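Long-range contacts in 2-methyl-aconitate isomerase (Shewanella oneidensis, PDB 5K87), which catalyses the cis-trans isomerization of 2-methyl-aconitate in the 2-methylcitrate cycle that breaks down propionate: residues A[23-34]-A[72-80]; A[219-229]-A[258-268]. The protein carries 1 engineered substitution. One frame throughout, in Å; residues are numbered along the deposited sequence.

Contact 1 of 2, residues A[23-34]-A[72-80]; sequences TSKGVFFRLQDL and STSETVILS. Engineered in segment 72-80: Glu75 (natural residue Lys).
Val77 packs against one face of the Phe28 ring, the two side chains running alongside each other in the same direction. Its CB makes a CH-pi contact 4.0 Å from the centroid of the Phe28 ring and 21° off the normal. With CG1 of Val77 anti to the backbone N (chi1 172°), that methyl sits 3.6 Å from Phe28 CD2, while CG2 is nearest CE2 and CZ. Leu79 arrives at the ring edge instead, through CD1. Ala115 of helix 113-122 meets Phe28, and Val116 and Phe119 meet Leu79; Tyr91 of strand 89-96 touches Val77. On the other face the side chains of Leu34 and Ile78 cross, their CD1 atoms 3.8 Å apart, and helix 43-53 lies over Phe29 and Ile78.

Between the faces runs a regular parallel ladder: Val27, Phe29 and Leu31 donate to Glu75, Val77 and Leu79, and Val77 and Leu79 donate back to Val27 and Phe29. The shortest rung is Leu31 N to Leu79 O, 2.8 Å. Toward the polar edge the ladder opens. Lys25 N bonds Ser72 O at 3.0 Å, with 163° at the hydrogen. A water bridges the gap, accepting from Glu75 N (3.0 Å) and donating to Lys25 O. Lys25 runs beside Thr73, CE against CG2, and its NZ bonds carbonyls of Gln62 and Gly65 of the second subunit.

Engineered Glu75 brings OE1 to 3.5 Å from Ser24 CB; this oxygen is buried and has no hydrogen-bonding partner in the model. Ser24 OG and Ser72 OG each bond a bound malonate. The N-terminal ends of the segments thus contribute to the substrate site, while the rest is sheet-on-helix core, consistent with the diaminopimelate epimerase-like fold of the clan.

Contact 2 of 2, residues A[219-229]-A[258-268]; sequences MINAGIPTIFI and IRAHGALRMGL
Ile220 O accepts the shortest bond here, from Thr226 N at 2.8 Å, and Met266 lays its CE against that same oxygen at 3.9 Å. The bond belongs to the hairpin joining strands 219-221 and 225-229, so the methyl of Met266 rests on the rung itself. Pro225 CB touches this methyl as well and meets Leu268 CD1 at 3.7 Å. Leu268 follows a Schellman motif: Gly267, the first residue to leave helical backbone angles, has positive phi, and Leu268 N bonds Ala263 O.

The two thioethers cross obliquely, with Met219 SD 3.6 Å from Met266 CG. Their last torsions bend oppositely: chi3 of -77° turns Met219 CE toward Arg265 CG, whereas chi3 of 77° carries Met266 CE toward the hairpin. Ile227 reaches past Met266 toward the helix's N-terminal side. Its CD1 lies 3.6 Å from Arg259 O and 3.7 Å from Gly262 CA, resting directly on the backbone because Gly262 has no side chain to intervene.

Strand 225-229 runs at 121° to helix 258-266. Helix 249-266 packs on one side of the hairpin, while Thr226 and Phe228 meet helix 324-334. Arg259 is held by Glu256 and by the carbonyls of Arg278 and Pro282. Between these two segments, aliphatic and thioether groups meet one another and backbone atoms; cohesion therefore rests on dispersion and apolar burial, without a directional polar bond.

How the contacts relate
The two contacts lie on opposite sides of the chain's centre, with their own centres 26 Å apart and nearest atoms about 10 Å apart, so neither touches the other. Of the two, only contact 1 reaches the ligand; contact 2 lies one layer behind it. In contact 1 the side chain of Ser24 comes within about 2 Å of a malonate, and that of Glu75 within about 4 Å of Cys109. In contact 2 the side chain of Thr226 is about 4 Å from that of substrate-binding Lys283, 7 Å from that of Met323 and 10 Å from malonate. Cys109 and Met323, the inferred proton donor/acceptor positions, are thus approached from different halves of the chain.

Contact 1 of 2, residues A[23-34]-A[72-80]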
loop_
_atom_site.group_PDB
_atom_site.type_symbol
_atom_site.label_atom_id
_atom_site.label_comp_id
_atom_site.label_asym_id
_atom_site.label_seq_id
_atom_site.Cartn_x
_atom_site.Cartn_y
_atom_site.Cartn_z
ATOM N N THR A 23 11.966 6.283 -4.510
ATOM C CA THR A 23 10.540 6.089 -4.750
ATOM C C THR A 23 10.026 4.737 -4.249
ATOM O O THR A 23 9.044 4.220 -4.782
ATOM C CB THR A 23 10.224 6.234 -6.247
ATOM O OG1 THR A 23 11.087 5.384 -7.015
ATOM C CG2 THR A 23 10.462 7.659 -6.696
ATOM N N SER A 24 10.664 4.188 -3.214
ATOM C CA SER A 24 10.276 2.893 -2.647
ATOM C C SER A 24 10.189 2.936 -1.130
ATOM O O SER A 24 10.773 3.813 -0.495
ATOM C CB SER A 24 11.286 1.828 -3.045
ATOM O OG SER A 24 11.430 1.809 -4.459
ATOM N N LYS A 25 9.487 1.963 -0.553
ATOM C CA LYS A 25 9.429 1.792 0.898
ATOM C C LYS A 25 9.837 0.375 1.238
ATOM O O LYS A 25 9.429 -0.570 0.556
ATOM C CB LYS A 25 8.014 2.031 1.447
ATOM C CG LYS A 25 7.504 3.447 1.257
ATOM C CD LYS A 25 6.233 3.709 2.064
ATOM C CE LYS A 25 4.998 3.036 1.480
ATOM N NZ LYS A 25 3.795 3.444 2.263
ATOM N N GLY A 26 10.603 0.220 2.309
ATOM C CA GLY A 26 11.006 -1.100 2.738
ATOM C C GLY A 26 11.183 -1.197 4.235
ATOM O O GLY A 26 11.280 -0.187 4.939
ATOM N N VAL A 27 11.219 -2.431 4.720
ATOM C CA VAL A 27 11.476 -2.721 6.119
ATOM C C VAL A 27 12.935 -3.137 6.262
ATOM O O VAL A 27 13.402 -4.073 5.590
ATOM C CB VAL A 27 10.547 -3.833 6.658
ATOM C CG1 VAL A 27 10.791 -4.024 8.142
ATOM C CG2 VAL A 27 9.085 -3.506 6.381
ATOM N N PHE A 28 13.648 -2.423 7.132
ATOM C CA PHE A 28 15.089 -2.562 7.331
ATOM C C PHE A 28 15.403 -3.213 8.665
ATOM O O PHE A 28 14.816 -2.847 9.693
ATOM C CB PHE A 28 15.738 -1.178 7.339
ATOM C CG PHE A 28 15.804 -0.530 5.987
ATOM C CD1 PHE A 28 14.650 -0.129 5.345
ATOM C CD2 PHE A 28 17.023 -0.319 5.359
ATOM C CE1 PHE A 28 14.702 0.453 4.087
ATOM C CE2 PHE A 28 17.085 0.280 4.099
ATOM C CZ PHE A 28 15.923 0.653 3.470
ATOM N N PHE A 29 16.340 -4.154 8.655
ATOM C CA PHE A 29 16.785 -4.856 9.851
ATOM C C PHE A 29 18.298 -4.841 9.943
ATOM O O PHE A 29 18.999 -5.032 8.934
ATOM C CB PHE A 29 16.396 -6.335 9.788
ATOM C CG PHE A 29 14.927 -6.595 9.606
ATOM C CD1 PHE A 29 14.097 -6.764 10.700
ATOM C CD2 PHE A 29 14.387 -6.704 8.336
ATOM C CE1 PHE A 29 12.748 -7.026 10.524
ATOM C CE2 PHE A 29 13.039 -6.962 8.159
ATOM C CZ PHE A 29 12.224 -7.125 9.255
ATOM N N ARG A 30 18.810 -4.671 11.157
ATOM C CA ARG A 30 20.187 -5.037 11.452
ATOM C C ARG A 30 20.217 -6.535 11.616
ATOM O O ARG A 30 19.345 -7.104 12.282
ATOM C CB ARG A 30 20.630 -4.473 12.796
ATOM C CG ARG A 30 20.968 -3.013 12.872
ATOM C CD ARG A 30 21.833 -2.738 14.122
ATOM N NE ARG A 30 21.213 -3.282 15.328
ATOM C CZ ARG A 30 21.692 -3.145 16.561
ATOM N NH1 ARG A 30 22.816 -2.470 16.770
ATOM N NH2 ARG A 30 21.039 -3.682 17.584
ATOM N N LEU A 31 21.226 -7.175 11.042
ATOM C CA LEU A 31 21.366 -8.621 11.132
ATOM C C LEU A 31 21.261 -9.126 12.571
ATOM O O LEU A 31 20.536 -10.079 12.852
ATOM C CB LEU A 31 22.697 -9.043 10.519
ATOM C CG LEU A 31 23.044 -10.527 10.601
ATOM C CD1 LEU A 31 22.065 -11.353 9.780
ATOM C CD2 LEU A 31 24.464 -10.755 10.116
ATOM N N GLN A 32 21.960 -8.464 13.482
ATOM C CA GLN A 32 21.988 -8.910 14.876
ATOM C C GLN A 32 20.644 -8.804 15.605
ATOM O O GLN A 32 20.466 -9.397 16.671
ATOM C CB GLN A 32 23.076 -8.177 15.665
ATOM C CG GLN A 32 22.747 -6.730 15.957
ATOM C CD GLN A 32 23.947 -5.938 16.427
ATOM O OE1 GLN A 32 24.231 -5.875 17.621
ATOM N NE2 GLN A 32 24.655 -5.321 15.486
ATOM N N ASP A 33 19.706 -8.049 15.045
ATOM C CA ASP A 33 18.378 -7.919 15.642
ATOM C C ASP A 33 17.439 -9.052 15.235
ATOM O O ASP A 33 16.376 -9.226 15.828
ATOM C CB ASP A 33 17.760 -6.573 15.270
ATOM C CG ASP A 33 18.478 -5.402 15.914
ATOM O OD1 ASP A 33 19.047 -5.585 17.014
ATOM O OD2 ASP A 33 18.463 -4.294 15.337
ATOM N N LEU A 34 17.819 -9.819 14.223
ATOM C CA LEU A 34 16.970 -10.908 13.753
ATOM C C LEU A 34 17.020 -12.085 14.710
ATOM O O LEU A 34 18.029 -12.287 15.387
ATOM C CB LEU A 34 17.431 -11.372 12.373
ATOM C CG LEU A 34 17.315 -10.350 11.241
ATOM C CD1 LEU A 34 17.952 -10.887 9.967
ATOM C CD2 LEU A 34 15.850 -9.979 11.015
ATOM N N SER A 72 7.295 -2.026 -5.415
ATOM C CA SER A 72 8.123 -0.998 -4.793
ATOM C C SER A 72 7.801 -0.791 -3.315
ATOM O O SER A 72 8.452 0.015 -2.649
ATOM C CB SER A 72 8.030 0.318 -5.566
ATOM O OG SER A 72 6.683 0.698 -5.751
ATOM N N THR A 73 6.824 -1.534 -2.800
ATOM C CA THR A 73 6.478 -1.498 -1.380
ATOM C C THR A 73 6.389 -2.896 -0.777
ATOM O O THR A 73 5.726 -3.077 0.246
ATOM C CB THR A 73 5.140 -0.771 -1.116
ATOM O OG1 THR A 73 4.073 -1.464 -1.773
ATOM C CG2 THR A 73 5.186 0.664 -1.604
ATOM N N SER A 74 7.046 -3.880 -1.386
ATOM C CA SER A 74 7.078 -5.236 -0.842
ATOM C C SER A 74 8.546 -5.642 -0.779
ATOM O O SER A 74 9.013 -6.513 -1.513
ATOM C CB SER A 74 6.246 -6.182 -1.714
ATOM O OG SER A 74 6.055 -7.455 -1.094
ATOM N N GLU A 75 9.268 -4.954 0.107
ATOM C CA GLU A 75 10.725 -4.879 0.080
ATOM C C GLU A 75 11.296 -4.998 1.478
ATOM O O GLU A 75 10.787 -4.377 2.425
ATOM C CB GLU A 75 11.193 -3.555 -0.552
ATOM C CG GLU A 75 10.797 -3.422 -2.016
ATOM C CD GLU A 75 11.514 -2.319 -2.767
ATOM O OE1 GLU A 75 12.185 -1.469 -2.161
ATOM O OE2 GLU A 75 11.413 -2.306 -4.009
ATOM N N THR A 76 12.370 -5.775 1.595
ATOM C CA THR A 76 13.078 -5.937 2.853
ATOM C C THR A 76 14.573 -5.782 2.656
ATOM O O THR A 76 15.107 -6.052 1.571
ATOM C CB THR A 76 12.787 -7.306 3.488
ATOM O OG1 THR A 76 13.212 -8.355 2.600
ATOM C CG2 THR A 76 11.290 -7.445 3.791
ATOM N N VAL A 77 15.243 -5.345 3.716
ATOM C CA VAL A 77 16.673 -5.075 3.674
ATOM C C VAL A 77 17.305 -5.574 4.965
ATOM O O VAL A 77 16.783 -5.323 6.059
ATOM C CB VAL A 77 16.937 -3.559 3.542
ATOM C CG1 VAL A 77 18.415 -3.241 3.688
ATOM C CG2 VAL A 77 16.394 -3.023 2.222
ATOM N N ILE A 78 18.417 -6.298 4.840
ATOM C CA ILE A 78 19.196 -6.716 6.000
ATOM C C ILE A 78 20.602 -6.148 5.878
ATOM O O ILE A 78 21.282 -6.368 4.870
ATOM C CB ILE A 78 19.259 -8.250 6.116
ATOM C CG1 ILE A 78 17.856 -8.822 6.333
ATOM C CG2 ILE A 78 20.193 -8.677 7.256
ATOM C CD1 ILE A 78 17.785 -10.328 6.186
ATOM N N LEU A 79 21.017 -5.408 6.900
ATOM C CA LEU A 79 22.326 -4.770 6.911
ATOM C C LEU A 79 23.178 -5.312 8.044
ATOM O O LEU A 79 22.656 -5.657 9.109
ATOM C CB LEU A 79 22.172 -3.257 7.075
ATOM C CG LEU A 79 21.290 -2.596 6.008
ATOM C CD1 LEU A 79 21.206 -1.089 6.165
ATOM C CD2 LEU A 79 21.783 -2.934 4.613
ATOM N N SER A 80 24.488 -5.353 7.824
ATOM C CA SER A 80 25.429 -5.854 8.815
ATOM C C SER A 80 26.778 -5.186 8.604
ATOM O O SER A 80 27.026 -4.577 7.561
ATOM C CB SER A 80 25.587 -7.358 8.656
ATOM O OG SER A 80 25.957 -7.680 7.328
HETATM O O HOH W 1 8.114 -2.779 1.789
#

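Contact 2 of 2, residues A[219-229]-A[258-268]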
loop_
_atom_site.group_PDB
_atom_site.type_symbol
_atom_site.label_atom_id
_atom_site.label_comp_id
_atom_site.label_asym_id
_atom_site.label_seq_id
_atom_site.Cartn_x
_atom_site.Cartn_y
_atom_site.Cartn_z
ATOM N N MET A 219 20.328 -5.838 -24.663
ATOM C CA MET A 219 20.369 -6.604 -23.433
ATOM C C MET A 219 21.664 -6.282 -22.719
ATOM O O MET A 219 22.758 -6.571 -23.215
ATOM C CB MET A 219 20.256 -8.091 -23.756
ATOM C CG MET A 219 18.842 -8.474 -24.181
ATOM S SD MET A 219 18.650 -10.068 -25.003
ATOM C CE MET A 219 19.266 -9.662 -26.634
ATOM N N ILE A 220 21.534 -5.650 -21.561
ATOM C CA ILE A 220 22.689 -5.167 -20.827
ATOM C C ILE A 220 22.641 -5.643 -19.383
ATOM O O ILE A 220 21.567 -5.765 -18.790
ATOM C CB ILE A 220 22.771 -3.623 -20.905
ATOM C CG1 ILE A 220 24.111 -3.114 -20.377
ATOM C CG2 ILE A 220 21.592 -2.965 -20.188
ATOM C CD1 ILE A 220 24.340 -1.639 -20.640
ATOM N N ASN A 221 23.804 -5.939 -18.821
ATOM C CA ASN A 221 23.880 -6.318 -17.425
ATOM C C ASN A 221 24.712 -5.283 -16.687
ATOM O O ASN A 221 25.935 -5.403 -16.581
ATOM C CB ASN A 221 24.462 -7.717 -17.265
ATOM C CG ASN A 221 24.125 -8.323 -15.927
ATOM O OD1 ASN A 221 23.807 -7.605 -14.976
ATOM N ND2 ASN A 221 24.202 -9.647 -15.836
ATOM N N ALA A 222 24.035 -4.238 -16.219
ATOM C CA ALA A 222 24.644 -3.154 -15.461
ATOM C C ALA A 222 23.556 -2.587 -14.555
ATOM O O ALA A 222 22.511 -2.173 -15.041
ATOM C CB ALA A 222 25.171 -2.081 -16.404
ATOM N N GLY A 223 23.784 -2.593 -13.246
ATOM C CA GLY A 223 22.751 -2.245 -12.286
ATOM C C GLY A 223 21.868 -3.447 -11.988
ATOM O O GLY A 223 21.757 -3.888 -10.837
ATOM N N ILE A 224 21.252 -3.983 -13.038
ATOM C CA ILE A 224 20.461 -5.208 -12.988
ATOM C C ILE A 224 20.387 -5.666 -14.444
ATOM O O ILE A 224 20.459 -4.834 -15.346
ATOM C CB ILE A 224 19.053 -4.924 -12.384
ATOM C CG1 ILE A 224 18.315 -6.206 -11.965
ATOM C CG2 ILE A 224 18.215 -4.052 -13.311
ATOM C CD1 ILE A 224 17.269 -5.968 -10.860
ATOM N N PRO A 225 20.282 -6.983 -14.696
ATOM C CA PRO A 225 20.141 -7.383 -16.104
ATOM C C PRO A 225 18.841 -6.826 -16.669
ATOM O O PRO A 225 17.785 -6.982 -16.037
ATOM C CB PRO A 225 20.103 -8.915 -16.039
ATOM C CG PRO A 225 20.735 -9.266 -14.740
ATOM C CD PRO A 225 20.423 -8.143 -13.798
ATOM N N THR A 226 18.918 -6.170 -17.826
ATOM C CA THR A 226 17.787 -5.447 -18.385
ATOM C C THR A 226 17.697 -5.649 -19.891
ATOM O O THR A 226 18.717 -5.611 -20.598
ATOM C CB THR A 226 17.894 -3.926 -18.085
ATOM O OG1 THR A 226 18.034 -3.729 -16.673
ATOM C CG2 THR A 226 16.650 -3.199 -18.557
ATOM N N ILE A 227 16.480 -5.865 -20.370
ATOM C CA ILE A 227 16.175 -5.949 -21.786
ATOM C C ILE A 227 15.475 -4.658 -22.165
ATOM O O ILE A 227 14.416 -4.353 -21.617
ATOM C CB ILE A 227 15.198 -7.100 -22.058
ATOM C CG1 ILE A 227 15.755 -8.424 -21.541
ATOM C CG2 ILE A 227 14.877 -7.181 -23.533
ATOM C CD1 ILE A 227 14.681 -9.415 -21.118
ATOM N N PHE A 228 16.061 -3.901 -23.093
ATOM C CA PHE A 228 15.442 -2.694 -23.620
ATOM C C PHE A 228 14.928 -2.935 -25.038
ATOM O O PHE A 228 15.668 -3.423 -25.894
ATOM C CB PHE A 228 16.463 -1.554 -23.695
ATOM C CG PHE A 228 16.923 -1.045 -22.362
ATOM C CD1 PHE A 228 16.110 -0.213 -21.606
ATOM C CD2 PHE A 228 18.179 -1.364 -21.881
ATOM C CE1 PHE A 228 16.536 0.279 -20.387
ATOM C CE2 PHE A 228 18.612 -0.880 -20.664
ATOM C CZ PHE A 228 17.791 -0.056 -19.916
ATOM N N ILE A 229 13.677 -2.590 -25.292
ATOM C CA ILE A 229 13.138 -2.675 -26.642
ATOM C C ILE A 229 12.554 -1.320 -27.022
ATOM O O ILE A 229 12.310 -0.482 -26.160
ATOM C CB ILE A 229 12.093 -3.798 -26.750
ATOM C CG1 ILE A 229 11.030 -3.635 -25.664
ATOM C CG2 ILE A 229 12.770 -5.166 -26.627
ATOM C CD1 ILE A 229 10.169 -4.869 -25.471
ATOM N N ILE A 258 8.204 -11.873 -23.844
ATOM C CA ILE A 258 9.394 -11.223 -24.370
ATOM C C ILE A 258 10.519 -11.251 -23.327
ATOM O O ILE A 258 11.670 -11.546 -23.654
ATOM C CB ILE A 258 9.111 -9.789 -24.837
ATOM C CG1 ILE A 258 8.054 -9.791 -25.948
ATOM C CG2 ILE A 258 10.389 -9.161 -25.349
ATOM C CD1 ILE A 258 7.490 -8.419 -26.271
ATOM N N ARG A 259 10.175 -10.965 -22.069
ATOM C CA ARG A 259 11.149 -10.994 -20.981
ATOM C C ARG A 259 11.783 -12.385 -20.846
ATOM O O ARG A 259 12.993 -12.511 -20.680
ATOM C CB ARG A 259 10.505 -10.564 -19.659
ATOM C CG ARG A 259 11.508 -10.286 -18.540
ATOM C CD ARG A 259 10.810 -10.083 -17.187
ATOM N NE ARG A 259 10.281 -11.342 -16.683
ATOM C CZ ARG A 259 10.966 -12.201 -15.938
ATOM N NH1 ARG A 259 12.207 -11.944 -15.540
ATOM N NH2 ARG A 259 10.391 -13.333 -15.573
ATOM N N ALA A 260 10.957 -13.426 -20.926
ATOM C CA ALA A 260 11.448 -14.799 -20.839
ATOM C C ALA A 260 12.417 -15.118 -21.971
ATOM O O ALA A 260 13.476 -15.701 -21.754
ATOM C CB ALA A 260 10.286 -15.766 -20.859
ATOM N N HIS A 261 12.050 -14.732 -23.188
ATOM C CA HIS A 261 12.918 -14.985 -24.327
ATOM C C HIS A 261 14.212 -14.188 -24.241
ATOM O O HIS A 261 15.275 -14.676 -24.627
ATOM C CB HIS A 261 12.171 -14.743 -25.638
ATOM C CG HIS A 261 11.288 -15.884 -26.024
ATOM N ND1 HIS A 261 10.016 -16.048 -25.516
ATOM C CD2 HIS A 261 11.513 -16.951 -26.826
ATOM C CE1 HIS A 261 9.486 -17.151 -26.012
ATOM N NE2 HIS A 261 10.374 -17.717 -26.810
ATOM N N GLY A 262 14.137 -12.976 -23.700
ATOM C CA GLY A 262 15.332 -12.186 -23.473
ATOM C C GLY A 262 16.233 -12.833 -22.438
ATOM O O GLY A 262 17.454 -12.873 -22.597
ATOM N N ALA A 263 15.634 -13.357 -21.372
ATOM C CA ALA A 263 16.399 -14.036 -20.330
ATOM C C ALA A 263 17.154 -15.240 -20.885
ATOM O O ALA A 263 18.304 -15.489 -20.519
ATOM C CB ALA A 263 15.491 -14.464 -19.207
ATOM N N LEU A 264 16.496 -15.986 -21.761
ATOM C CA LEU A 264 17.118 -17.144 -22.387
ATOM C C LEU A 264 18.259 -16.699 -23.301
ATOM O O LEU A 264 19.355 -17.264 -23.265
ATOM C CB LEU A 264 16.071 -17.926 -23.182
ATOM C CG LEU A 264 16.496 -19.288 -23.736
ATOM C CD1 LEU A 264 16.805 -20.234 -22.594
ATOM C CD2 LEU A 264 15.403 -19.857 -24.617
ATOM N N ARG A 265 18.005 -15.674 -24.108
ATOM C CA ARG A 265 19.014 -15.160 -25.030
ATOM C C ARG A 265 20.245 -14.629 -24.292
ATOM O O ARG A 265 21.372 -14.736 -24.789
ATOM C CB ARG A 265 18.415 -14.078 -25.935
ATOM C CG ARG A 265 19.370 -13.535 -26.984
ATOM C CD ARG A 265 19.733 -14.594 -28.015
ATOM N NE ARG A 265 20.802 -14.140 -28.899
ATOM C CZ ARG A 265 22.096 -14.308 -28.647
ATOM N NH1 ARG A 265 22.480 -14.921 -27.535
ATOM N NH2 ARG A 265 23.006 -13.861 -29.502
ATOM N N MET A 266 20.037 -14.070 -23.103
ATOM C CA MET A 266 21.134 -13.528 -22.305
ATOM C C MET A 266 21.922 -14.611 -21.592
ATOM O O MET A 266 23.013 -14.362 -21.085
ATOM C CB MET A 266 20.607 -12.520 -21.277
ATOM C CG MET A 266 20.075 -11.246 -21.897
ATOM S SD MET A 266 19.218 -10.169 -20.745
ATOM C CE MET A 266 20.581 -9.415 -19.877
ATOM N N GLY A 267 21.365 -15.814 -21.544
ATOM C CA GLY A 267 21.999 -16.910 -20.839
ATOM C C GLY A 267 21.707 -16.912 -19.350
ATOM O O GLY A 267 22.371 -17.604 -18.579
ATOM N N LEU A 268 20.706 -16.143 -18.931
ATOM C CA LEU A 268 20.322 -16.111 -17.524
ATOM C C LEU A 268 19.525 -17.344 -17.108
ATOM O O LEU A 268 19.534 -17.735 -15.944
ATOM C CB LEU A 268 19.520 -14.848 -17.212
ATOM C CG LEU A 268 20.310 -13.544 -17.314
ATOM C CD1 LEU A 268 19.346 -12.369 -17.256
ATOM C CD2 LEU A 268 21.331 -13.449 -16.200
#